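Local structure of importin subunit beta-1 (Saccharomyces cerevisiae, 5OWU) at residues 395-400 with 440-445. The protein carries proteins into the nucleus as an import receptor, associating with importin alpha, which recognises the classical nuclear localization signal of the cargo. Residues are numbered along the deposited sequence; the frame is centred on the assembly and turned at random.
Sequences SIMDGP and DSVAES
M397 and V442 make the apolar half of a small contact that illustrates how successive HEAT repeats meet: a loop following one repeat lies against a helix of the next. The CB of M397 points toward 440-445 and comes within 4.5 Å of the S441 CB. CG, set by chi1 (-74°), draws away from S441; chi2 (-64°) then places SD beside V442. SD is the atom that reaches this valine, at 4.5 Å from CG1, a loose van der Waals approach. The terminal CE bends back to its own loop, 3.9 Å from the carbonyl O of I396. V409 of helix 402-418 and I438 of helix 425-442 also touch the side chain, so buried M397 lies among the loop and these two helices.

S441 makes the other half, by contact alone. In the modelled conformer, one of two, its CB comes to 3.1 Å from the carbonyl O of M397, though how tight this approach really is remains doubtful; that oxygen accepts a hydrogen bond from R405 NH1. In the same conformer OG approaches D398 CB to 3.8 Å, but makes no hydrogen bond to the M397 carbonyl because the angle is poor. With CG of D398 anti to its N (chi1 179°), the carboxylate is carried away from S441, and OD2 is hydrogen-bonded to Q360 NE2 instead. Loop 395-400 thereby joins helix 383-395 of HEAT 9 to the helices of HEAT 10, the inter-repeat packing characteristic of the importin-beta alpha-solenoid.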
ATOM      1  N   SER A 395      11.070  21.062  -0.542  1.00 25.89           N
ATOM      2  CA  SER A 395      11.023  19.963  -1.500  1.00 28.47           C
ATOM      3  C   SER A 395      12.393  19.537  -2.012  1.00 31.30           C
ATOM      4  O   SER A 395      12.477  18.472  -2.636  1.00 32.51           O
ATOM      5  CB  SER A 395      10.144  20.336  -2.694  1.00 27.71           C
ATOM      6  OG  SER A 395       8.776  20.353  -2.334  1.00 27.17           O
ATOM      7  N   ILE A 396      13.459  20.313  -1.794  1.00 27.82           N
ATOM      8  CA  ILE A 396      14.790  19.846  -2.207  1.00 24.30           C
ATOM      9  C   ILE A 396      15.651  19.397  -1.020  1.00 27.30           C
ATOM     10  O   ILE A 396      16.861  19.237  -1.169  1.00 28.39           O
ATOM     11  CB  ILE A 396      15.531  20.894  -3.060  1.00 27.37           C
ATOM     12  CG1 ILE A 396      15.755  22.198  -2.291  1.00 25.75           C
ATOM     13  CG2 ILE A 396      14.768  21.146  -4.358  1.00 34.21           C
ATOM     14  CD1 ILE A 396      16.798  23.110  -2.925  1.00 29.48           C
ATOM     15  N   MET A 397      15.063  19.129   0.148  1.00 26.44           N
ATOM     16  CA  MET A 397      15.879  18.749   1.295  1.00 26.69           C
ATOM     17  C   MET A 397      16.254  17.273   1.300  1.00 29.86           C
ATOM     18  O   MET A 397      17.047  16.845   2.144  1.00 25.44           O
ATOM     19  CB  MET A 397      15.159  19.114   2.595  1.00 29.12           C
ATOM     20  CG  MET A 397      15.180  20.615   2.866  1.00 23.58           C
ATOM     21  SD  MET A 397      16.860  21.231   3.131  1.00 29.08           S
ATOM     22  CE  MET A 397      17.196  21.996   1.552  1.00 26.82           C
ATOM     23  N   ASP A 398      15.733  16.494   0.371  1.00 25.78           N
ATOM     24  CA  ASP A 398      16.053  15.080   0.261  1.00 34.90           C
ATOM     25  C   ASP A 398      16.548  14.864  -1.162  1.00 30.12           C
ATOM     26  O   ASP A 398      15.794  15.062  -2.120  1.00 28.64           O
ATOM     27  CB  ASP A 398      14.825  14.228   0.594  1.00 30.97           C
ATOM     28  CG  ASP A 398      15.086  12.744   0.487  1.00 34.13           C
ATOM     29  OD1 ASP A 398      16.262  12.334   0.420  1.00 35.86           O
ATOM     30  OD2 ASP A 398      14.097  11.987   0.474  1.00 33.97           O
ATOM     31  N   GLY A 399      17.825  14.510  -1.296  1.00 26.33           N
ATOM     32  CA  GLY A 399      18.433  14.286  -2.587  1.00 36.41           C
ATOM     33  C   GLY A 399      19.856  14.806  -2.676  1.00 34.56           C
ATOM     34  O   GLY A 399      20.806  14.040  -2.861  1.00 34.47           O
ATOM     35  N   PRO A 400      20.032  16.122  -2.572  1.00 30.83           N
ATOM     36  CA  PRO A 400      21.385  16.695  -2.658  1.00 28.16           C
ATOM     37  C   PRO A 400      22.274  16.214  -1.520  1.00 28.78           C
ATOM     38  O   PRO A 400      21.813  15.658  -0.523  1.00 28.89           O
ATOM     39  CB  PRO A 400      21.139  18.207  -2.584  1.00 34.38           C
ATOM     40  CG  PRO A 400      19.714  18.391  -3.005  1.00 31.84           C
ATOM     41  CD  PRO A 400      18.995  17.168  -2.500  1.00 30.67           C
ATOM     42  N   ASP A 440      14.227  16.878   9.184  1.00 37.86           N
ATOM     43  CA  ASP A 440      14.086  15.451   8.939  1.00 45.32           C
ATOM     44  C   ASP A 440      15.275  14.896   8.168  1.00 42.39           C
ATOM     45  O   ASP A 440      15.746  13.792   8.461  1.00 55.84           O
ATOM     46  CB  ASP A 440      12.788  15.173   8.184  1.00 45.72           C
ATOM     47  CG  ASP A 440      12.347  13.733   8.297  1.00 51.56           C
ATOM     48  OD1 ASP A 440      12.673  13.101   9.324  1.00 60.02           O
ATOM     49  OD2 ASP A 440      11.681  13.229   7.370  1.00 45.79           O
ATOM     50  N   SER A 441      15.772  15.645   7.180  0.72 43.99           N
ATOM     51  CA  SER A 441      16.835  15.113   6.331  0.72 50.09           C
ATOM     52  C   SER A 441      18.236  15.562   6.733  0.72 54.65           C
ATOM     53  O   SER A 441      19.186  14.784   6.601  0.72 56.43           O
ATOM     54  CB  SER A 441      16.575  15.489   4.872  0.72 51.99           C
ATOM     55  OG  SER A 441      15.493  14.734   4.341  0.72 36.53           O
ATOM     56  N   VAL A 442      18.406  16.794   7.208  1.00 46.71           N
ATOM     57  CA  VAL A 442      19.722  17.257   7.631  1.00 39.51           C
ATOM     58  C   VAL A 442      19.633  18.033   8.947  1.00 46.70           C
ATOM     59  O   VAL A 442      20.023  19.202   9.023  1.00 50.27           O
ATOM     60  CB  VAL A 442      20.389  18.077   6.500  1.00 60.23           C
ATOM     61  CG1 VAL A 442      19.584  19.317   6.100  1.00 46.53           C
ATOM     62  CG2 VAL A 442      21.824  18.429   6.846  1.00 57.01           C
ATOM     63  N   ALA A 443      19.192  17.360  10.018  1.00 46.41           N
ATOM     64  CA  ALA A 443      18.992  18.024  11.307  1.00 37.09           C
ATOM     65  C   ALA A 443      20.281  18.612  11.846  1.00 37.46           C
ATOM     66  O   ALA A 443      20.245  19.599  12.594  1.00 39.57           O
ATOM     67  CB  ALA A 443      18.428  17.048  12.346  1.00 48.78           C
ATOM     68  N   GLU A 444      21.427  18.016  11.513  1.00 50.40           N
ATOM     69  CA  GLU A 444      22.683  18.607  11.938  0.53 52.18           C
ATOM     70  C   GLU A 444      22.950  19.947  11.254  1.00 52.12           C
ATOM     71  O   GLU A 444      23.872  20.658  11.665  1.00 48.65           O
ATOM     72  CB  GLU A 444      23.808  17.619  11.660  0.53 52.72           C
ATOM     73  CG  GLU A 444      23.693  16.325  12.465  0.53 47.35           C
ATOM     74  CD  GLU A 444      22.614  15.383  11.942  0.53 53.40           C
ATOM     75  OE1 GLU A 444      22.152  15.568  10.797  0.53 51.88           O
ATOM     76  OE2 GLU A 444      22.228  14.450  12.680  0.53 48.87           O
ATOM     77  N   SER A 445      22.170  20.300  10.215  1.00 51.42           N
ATOM     78  CA  SER A 445      22.303  21.602   9.554  1.00 47.17           C
ATOM     79  C   SER A 445      21.891  22.750  10.473  1.00 50.53           C
ATOM     80  O   SER A 445      22.235  23.909  10.200  1.00 48.92           O
ATOM     81  CB  SER A 445      21.453  21.679   8.272  1.00 47.46           C
ATOM     82  OG  SER A 445      20.081  21.390   8.512  1.00 59.63           O
TER